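Local coordinates for phosphate binding protein (Planctomyces limnophilus, PDB 4JWO) that probably binds phosphate as the solute-binding component of a PstS-type system for phosphate transport across the cytoplasmic membrane, at residues A[59-72]-A[86-98]. Sequence-based numbering, arbitrary orientation.
Sequences ISGTIAVDGSSTVF and FPEVKLTVAMSGT. With SO4 (sulfate ion), chain B.
Asp66 grips Ser96 with both carboxylate oxygens, each through its syn lone pair: OD1 takes the backbone N of Ser96 at 2.7 Å and nearly straight (168°), while OD2 receives Ser96 OG. OD1 also accepts Gly67 N on its anti side, 25° out of the carboxylate plane, and the three bonds together hold the group's rotation. With an alanine here, Ser96 N and OG would probably lose both acceptors and the 94-97 loop would be freer to shift. Gly97 N reaches Gly67 O from above the carbonyl plane. Gly97 is the N-cap of helix 98-106, and beyond it Thr98 N and OG1, with Ser69 N and Ser116 OG, bind one sulfate, probably from the crystallisation liquor; its position is consistent with a phosphate site. Strands 61-67 and 89-93, joined by helix 72-85 in a beta-alpha-beta unit, pair in parallel; six backbone bonds run along them and the residues flanking 89-93. Under that helix, Leu91 CD1 lies 3.5 Å from Ile63 CB and also touches Val65 CG2. Chi1 of -171°, CG anti to the backbone N, swings the Phe72 ring across to set its edge against Val93 O and Ala94 O, and selenomethionine Met95 sets SE over one face, 4.3 Å from the centroid.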
ATOM      1  N   ILE A  59       3.093  29.791  10.109  1.00 76.46           N
ATOM      2  CA  ILE A  59       2.144  28.779   9.655  1.00 67.60           C
ATOM      3  C   ILE A  59       1.391  28.193  10.855  1.00 69.01           C
ATOM      4  O   ILE A  59       2.008  27.838  11.862  1.00 73.45           O
ATOM      5  CB  ILE A  59       2.864  27.650   8.877  1.00 69.46           C
ATOM      6  CG1 ILE A  59       3.286  28.138   7.490  1.00 69.38           C
ATOM      7  CG2 ILE A  59       1.970  26.444   8.729  1.00 70.01           C
ATOM      8  CD1 ILE A  59       2.132  28.620   6.629  1.00 66.63           C
ATOM      9  N   SER A  60       0.064  28.096  10.759  1.00 63.80           N
ATOM     10  CA  SER A  60      -0.741  27.624  11.888  1.00 65.45           C
ATOM     11  C   SER A  60      -2.084  27.002  11.499  1.00 62.56           C
ATOM     12  O   SER A  60      -2.552  27.161  10.372  1.00 64.89           O
ATOM     13  CB  SER A  60      -0.993  28.773  12.863  1.00 68.22           C
ATOM     14  OG  SER A  60      -1.930  29.690  12.324  1.00 70.10           O
ATOM     15  N   GLY A  61      -2.700  26.306  12.450  1.00 61.20           N
ATOM     16  CA  GLY A  61      -4.029  25.752  12.254  1.00 64.07           C
ATOM     17  C   GLY A  61      -4.124  24.244  12.399  1.00 59.27           C
ATOM     18  O   GLY A  61      -3.130  23.561  12.649  1.00 66.81           O
ATOM     19  N   THR A  62      -5.338  23.726  12.239  1.00 56.88           N
ATOM     20  CA  THR A  62      -5.583  22.293  12.320  1.00 55.89           C
ATOM     21  C   THR A  62      -5.813  21.710  10.932  1.00 49.59           C
ATOM     22  O   THR A  62      -6.563  22.270  10.132  1.00 49.81           O
ATOM     23  CB  THR A  62      -6.813  21.986  13.194  1.00 63.02           C
ATOM     24  OG1 THR A  62      -6.664  22.622  14.468  1.00 66.77           O
ATOM     25  CG2 THR A  62      -6.975  20.482  13.392  1.00 59.76           C
ATOM     26  N   ILE A  63      -5.154  20.588  10.655  1.00 46.65           N
ATOM     27  CA  ILE A  63      -5.371  19.838   9.425  1.00 43.83           C
ATOM     28  C   ILE A  63      -5.933  18.470   9.794  1.00 41.98           C
ATOM     29  O   ILE A  63      -5.299  17.712  10.525  1.00 43.32           O
ATOM     30  CB  ILE A  63      -4.059  19.656   8.643  1.00 42.21           C
ATOM     31  CG1 ILE A  63      -3.334  20.992   8.487  1.00 44.45           C
ATOM     32  CG2 ILE A  63      -4.321  19.038   7.272  1.00 39.72           C
ATOM     33  CD1 ILE A  63      -1.928  20.857   7.939  1.00 48.16           C
ATOM     34  N   ALA A  64      -7.132  18.168   9.309  1.00 41.47           N
ATOM     35  CA  ALA A  64      -7.739  16.863   9.547  1.00 39.88           C
ATOM     36  C   ALA A  64      -7.409  15.922   8.397  1.00 37.58           C
ATOM     37  O   ALA A  64      -7.883  16.125   7.280  1.00 37.49           O
ATOM     38  CB  ALA A  64      -9.247  17.002   9.698  1.00 41.23           C
ATOM     39  N   VAL A  65      -6.598  14.896   8.676  1.00 35.29           N
ATOM     40  CA  VAL A  65      -6.211  13.895   7.679  1.00 34.88           C
ATOM     41  C   VAL A  65      -6.893  12.570   8.012  1.00 38.06           C
ATOM     42  O   VAL A  65      -7.007  12.207   9.181  1.00 33.42           O
ATOM     43  CB  VAL A  65      -4.676  13.673   7.670  1.00 31.63           C
ATOM     44  CG1 VAL A  65      -4.265  12.718   6.541  1.00 29.15           C
ATOM     45  CG2 VAL A  65      -3.954  14.997   7.520  1.00 33.21           C
ATOM     46  N   ASP A  66      -7.349  11.854   6.990  1.00 30.09           N
ATOM     47  CA  ASP A  66      -7.982  10.558   7.191  1.00 29.15           C
ATOM     48  C   ASP A  66      -7.584   9.703   6.008  1.00 29.85           C
ATOM     49  O   ASP A  66      -6.776  10.131   5.189  1.00 26.38           O
ATOM     50  CB  ASP A  66      -9.507  10.721   7.265  1.00 30.75           C
ATOM     51  CG  ASP A  66     -10.190   9.568   7.977  1.00 33.79           C
ATOM     52  OD1 ASP A  66      -9.622   8.459   7.997  1.00 29.74           O
ATOM     53  OD2 ASP A  66     -11.301   9.775   8.511  1.00 38.98           O
ATOM     54  N   GLY A  67      -8.133   8.498   5.917  1.00 27.02           N
ATOM     55  CA  GLY A  67      -7.911   7.681   4.744  1.00 28.12           C
ATOM     56  C   GLY A  67      -7.436   6.271   5.022  1.00 25.40           C
ATOM     57  O   GLY A  67      -7.684   5.708   6.093  1.00 24.76           O
ATOM     58  N   SER A  68      -6.742   5.733   4.023  1.00 23.78           N
ATOM     59  CA  SER A  68      -6.247   4.363   3.945  1.00 26.16           C
ATOM     60  C   SER A  68      -5.309   3.966   5.086  1.00 23.32           C
ATOM     61  O   SER A  68      -4.494   4.767   5.541  1.00 20.59           O
ATOM     62  CB  SER A  68      -5.488   4.229   2.620  1.00 24.65           C
ATOM     63  OG  SER A  68      -4.848   2.982   2.483  1.00 31.99           O
ATOM     64  N   SER A  69      -5.413   2.718   5.541  1.00 19.25           N
ATOM     65  CA  SER A  69      -4.416   2.177   6.453  1.00 18.80           C
ATOM     66  C   SER A  69      -3.038   2.143   5.790  1.00 17.77           C
ATOM     67  O   SER A  69      -2.017   2.185   6.483  1.00 18.69           O
ATOM     68  CB  SER A  69      -4.812   0.776   6.920  1.00 21.97           C
ATOM     69  OG  SER A  69      -4.771  -0.121   5.814  1.00 19.61           O
ATOM     70  N   THR A  70      -2.982   2.051   4.458  1.00 19.48           N
ATOM     71  CA  THR A  70      -1.683   2.032   3.805  1.00 17.72           C
ATOM     72  C   THR A  70      -1.062   3.408   3.604  1.00 18.21           C
ATOM     73  O   THR A  70       0.151   3.533   3.484  1.00 19.96           O
ATOM     74  CB  THR A  70      -1.677   1.213   2.483  1.00 18.72           C
ATOM     75  OG1 THR A  70      -2.628   1.759   1.569  1.00 25.34           O
ATOM     76  CG2 THR A  70      -2.044  -0.228   2.765  1.00 23.10           C
ATOM     77  N   VAL A  71      -1.890   4.448   3.568  1.00 17.43           N
ATOM     78  CA  VAL A  71      -1.361   5.799   3.473  1.00 18.28           C
ATOM     79  C   VAL A  71      -1.089   6.356   4.876  1.00 19.52           C
ATOM     80  O   VAL A  71      -0.215   7.205   5.045  1.00 21.90           O
ATOM     81  CB  VAL A  71      -2.280   6.717   2.642  1.00 20.12           C
ATOM     82  CG1 VAL A  71      -1.679   8.122   2.502  1.00 21.50           C
ATOM     83  CG2 VAL A  71      -2.524   6.088   1.261  1.00 21.00           C
ATOM     84  N   PHE A  72      -1.797   5.826   5.879  1.00 19.94           N
ATOM     85  CA  PHE A  72      -1.610   6.216   7.289  1.00 21.30           C
ATOM     86  C   PHE A  72      -0.141   6.374   7.735  1.00 21.47           C
ATOM     87  O   PHE A  72       0.195   7.387   8.345  1.00 25.11           O
ATOM     88  CB  PHE A  72      -2.354   5.238   8.227  1.00 21.43           C
ATOM     89  CG  PHE A  72      -2.413   5.675   9.675  1.00 23.16           C
ATOM     90  CD1 PHE A  72      -3.363   6.583  10.100  1.00 24.82           C
ATOM     91  CD2 PHE A  72      -1.560   5.126  10.616  1.00 28.86           C
ATOM     92  CE1 PHE A  72      -3.442   6.967  11.439  1.00 26.64           C
ATOM     93  CE2 PHE A  72      -1.632   5.505  11.957  1.00 35.36           C
ATOM     94  CZ  PHE A  72      -2.573   6.432  12.363  1.00 34.12           C
ATOM     95  N   PHE A  86       6.777  22.949  12.207  1.00 60.41           N
ATOM     96  CA  PHE A  86       5.746  23.979  12.325  1.00 60.43           C
ATOM     97  C   PHE A  86       4.864  23.755  13.554  1.00 64.26           C
ATOM     98  O   PHE A  86       3.755  23.234  13.429  1.00 68.67           O
ATOM     99  CB  PHE A  86       4.860  23.977  11.076  1.00 64.02           C
ATOM    100  CG  PHE A  86       5.591  24.318   9.807  1.00 66.84           C
ATOM    101  CD1 PHE A  86       6.248  25.530   9.678  1.00 68.75           C
ATOM    102  CD2 PHE A  86       5.590  23.446   8.728  1.00 65.69           C
ATOM    103  CE1 PHE A  86       6.912  25.855   8.509  1.00 66.82           C
ATOM    104  CE2 PHE A  86       6.250  23.768   7.553  1.00 61.92           C
ATOM    105  CZ  PHE A  86       6.911  24.975   7.445  1.00 63.69           C
ATOM    106  N   PRO A  87       5.345  24.163  14.744  1.00 66.29           N
ATOM    107  CA  PRO A  87       4.704  23.812  16.022  1.00 66.72           C
ATOM    108  C   PRO A  87       3.274  24.328  16.205  1.00 69.13           C
ATOM    109  O   PRO A  87       2.556  23.807  17.061  1.00 72.75           O
ATOM    110  CB  PRO A  87       5.626  24.454  17.067  1.00 67.84           C
ATOM    111  CG  PRO A  87       6.927  24.661  16.364  1.00 68.02           C
ATOM    112  CD  PRO A  87       6.560  24.970  14.947  1.00 65.84           C
ATOM    113  N   GLU A  88       2.870  25.326  15.425  1.00 65.23           N
ATOM    114  CA  GLU A  88       1.534  25.907  15.555  1.00 66.85           C
ATOM    115  C   GLU A  88       0.519  25.222  14.648  1.00 68.11           C
ATOM    116  O   GLU A  88      -0.610  25.693  14.493  1.00 64.96           O
ATOM    117  CB  GLU A  88       1.570  27.407  15.271  1.00 70.75           C
ATOM    118  CG  GLU A  88       2.353  28.189  16.307  1.00 75.63           C
ATOM    119  CD  GLU A  88       2.972  29.447  15.738  1.00 86.22           C
ATOM    120  OE1 GLU A  88       4.178  29.413  15.412  1.00 90.44           O
ATOM    121  OE2 GLU A  88       2.258  30.466  15.620  1.00 87.45           O
ATOM    122  N   VAL A  89       0.933  24.107  14.056  1.00 59.14           N
ATOM    123  CA  VAL A  89       0.053  23.289  13.238  1.00 60.32           C
ATOM    124  C   VAL A  89      -0.251  21.987  13.962  1.00 56.37           C
ATOM    125  O   VAL A  89       0.662  21.275  14.386  1.00 58.14           O
ATOM    126  CB  VAL A  89       0.698  22.955  11.887  1.00 60.25           C
ATOM    127  CG1 VAL A  89      -0.330  22.351  10.946  1.00 56.79           C
ATOM    128  CG2 VAL A  89       1.288  24.199  11.286  1.00 64.99           C
ATOM    129  N   LYS A  90      -1.536  21.682  14.113  1.00 56.64           N
ATOM    130  CA  LYS A  90      -1.938  20.411  14.704  1.00 57.36           C
ATOM    131  C   LYS A  90      -2.512  19.494  13.636  1.00 51.07           C
ATOM    132  O   LYS A  90      -3.470  19.848  12.946  1.00 54.15           O
ATOM    133  CB  LYS A  90      -2.956  20.615  15.832  1.00 56.99           C
ATOM    134  CG  LYS A  90      -3.289  19.336  16.601  1.00 63.58           C
ATOM    135  CD  LYS A  90      -4.194  19.620  17.805  1.00 73.10           C
ATOM    136  CE  LYS A  90      -5.632  19.932  17.387  1.00 75.57           C
ATOM    137  NZ  LYS A  90      -6.547  18.755  17.527  1.00 72.67           N
ATOM    138  N   LEU A  91      -1.906  18.320  13.498  1.00 48.10           N
ATOM    139  CA  LEU A  91      -2.370  17.308  12.561  1.00 47.34           C
ATOM    140  C   LEU A  91      -3.091  16.213  13.332  1.00 49.71           C
ATOM    141  O   LEU A  91      -2.544  15.649  14.279  1.00 50.73           O
ATOM    142  CB  LEU A  91      -1.190  16.684  11.811  1.00 54.22           C
ATOM    143  CG  LEU A  91      -0.512  17.380  10.625  1.00 52.22           C
ATOM    144  CD1 LEU A  91      -1.433  17.431   9.432  1.00 52.82           C
ATOM    145  CD2 LEU A  91      -0.023  18.766  10.979  1.00 56.95           C
ATOM    146  N   THR A  92      -4.329  15.926  12.941  1.00 41.47           N
ATOM    147  CA  THR A  92      -5.007  14.732  13.424  1.00 39.89           C
ATOM    148  C   THR A  92      -5.067  13.752  12.264  1.00 40.80           C
ATOM    149  O   THR A  92      -5.533  14.097  11.178  1.00 41.35           O
ATOM    150  CB  THR A  92      -6.427  15.027  13.941  1.00 44.24           C
ATOM    151  OG1 THR A  92      -7.229  15.562  12.883  1.00 45.60           O
ATOM    152  CG2 THR A  92      -6.377  16.024  15.085  1.00 44.85           C
ATOM    153  N   VAL A  93      -4.577  12.539  12.485  1.00 35.59           N
ATOM    154  CA  VAL A  93      -4.552  11.547  11.421  1.00 32.54           C
ATOM    155  C   VAL A  93      -5.425  10.364  11.797  1.00 31.81           C
ATOM    156  O   VAL A  93      -5.156   9.672  12.781  1.00 31.98           O
ATOM    157  CB  VAL A  93      -3.120  11.050  11.116  1.00 36.79           C
ATOM    158  CG1 VAL A  93      -3.127  10.158   9.892  1.00 28.55           C
ATOM    159  CG2 VAL A  93      -2.182  12.219  10.893  1.00 32.16           C
ATOM    160  N   ALA A  94      -6.467  10.135  11.007  1.00 31.19           N
ATOM    161  CA  ALA A  94      -7.385   9.035  11.258  1.00 32.64           C
ATOM    162  C   ALA A  94      -7.209   7.983  10.185  1.00 28.40           C
ATOM    163  O   ALA A  94      -6.482   8.188   9.211  1.00 27.88           O
ATOM    164  CB  ALA A  94      -8.816   9.533  11.275  1.00 34.19           C
HETATM  165  N   MSE A  95      -7.911   6.868  10.344  1.00 30.44           N
HETATM  166  CA  MSE A  95      -7.719   5.731   9.462  1.00 26.28           C
HETATM  167  C   MSE A  95      -9.037   5.058   9.108  1.00 31.76           C
HETATM  168  O   MSE A  95      -9.227   3.873   9.373  1.00 33.63           O
HETATM  169  CB  MSE A  95      -6.791   4.730  10.146  1.00 31.57           C
HETATM  170  CG  MSE A  95      -6.056   3.837   9.193  1.00 28.42           C
HETATM  171 SE   MSE A  95      -4.954   2.607  10.230  0.66 24.49          SE
HETATM  172  CE  MSE A  95      -6.383   1.473  10.841  1.00 34.68           C
ATOM    173  N   SER A  96      -9.945   5.824   8.512  1.00 30.98           N
ATOM    174  CA  SER A  96     -11.282   5.335   8.192  1.00 32.04           C
ATOM    175  C   SER A  96     -11.314   4.374   7.008  1.00 34.01           C
ATOM    176  O   SER A  96     -12.331   3.728   6.758  1.00 34.01           O
ATOM    177  CB  SER A  96     -12.222   6.511   7.918  1.00 31.06           C
ATOM    178  OG  SER A  96     -12.311   7.328   9.065  1.00 36.21           O
ATOM    179  N   GLY A  97     -10.202   4.288   6.284  1.00 29.96           N
ATOM    180  CA  GLY A  97     -10.124   3.486   5.075  1.00 27.48           C
ATOM    181  C   GLY A  97     -10.180   4.392   3.859  1.00 24.69           C
ATOM    182  O   GLY A  97     -10.455   5.580   3.989  1.00 27.39           O
ATOM    183  N   THR A  98      -9.921   3.848   2.679  1.00 22.71           N
ATOM    184  CA  THR A  98      -9.978   4.670   1.473  1.00 22.93           C
ATOM    185  C   THR A  98     -11.399   5.147   1.236  1.00 27.90           C
ATOM    186  O   THR A  98     -11.638   6.341   1.079  1.00 27.31           O
ATOM    187  CB  THR A  98      -9.469   3.926   0.231  1.00 23.67           C
ATOM    188  OG1 THR A  98      -8.060   3.682   0.359  1.00 22.90           O
ATOM    189  CG2 THR A  98      -9.701   4.767  -1.007  1.00 26.66           C
TER
HETATM  190  S   SO4 B 401      -7.846   0.700   2.383  1.00 45.02           S
HETATM  191  O1  SO4 B 401      -7.352  -0.673   2.385  1.00 41.94           O
HETATM  192  O2  SO4 B 401      -7.168   1.498   1.371  1.00 49.46           O
HETATM  193  O3  SO4 B 401      -9.265   0.671   2.075  1.00 33.74           O
HETATM  194  O4  SO4 B 401      -7.596   1.289   3.704  1.00 41.77           O
HETATM  195  O   HOH W   1      -8.329  13.429  11.248  1.00 41.12           O
HETATM  196  O   HOH W   2      -4.797   7.288   6.867  1.00 23.06           O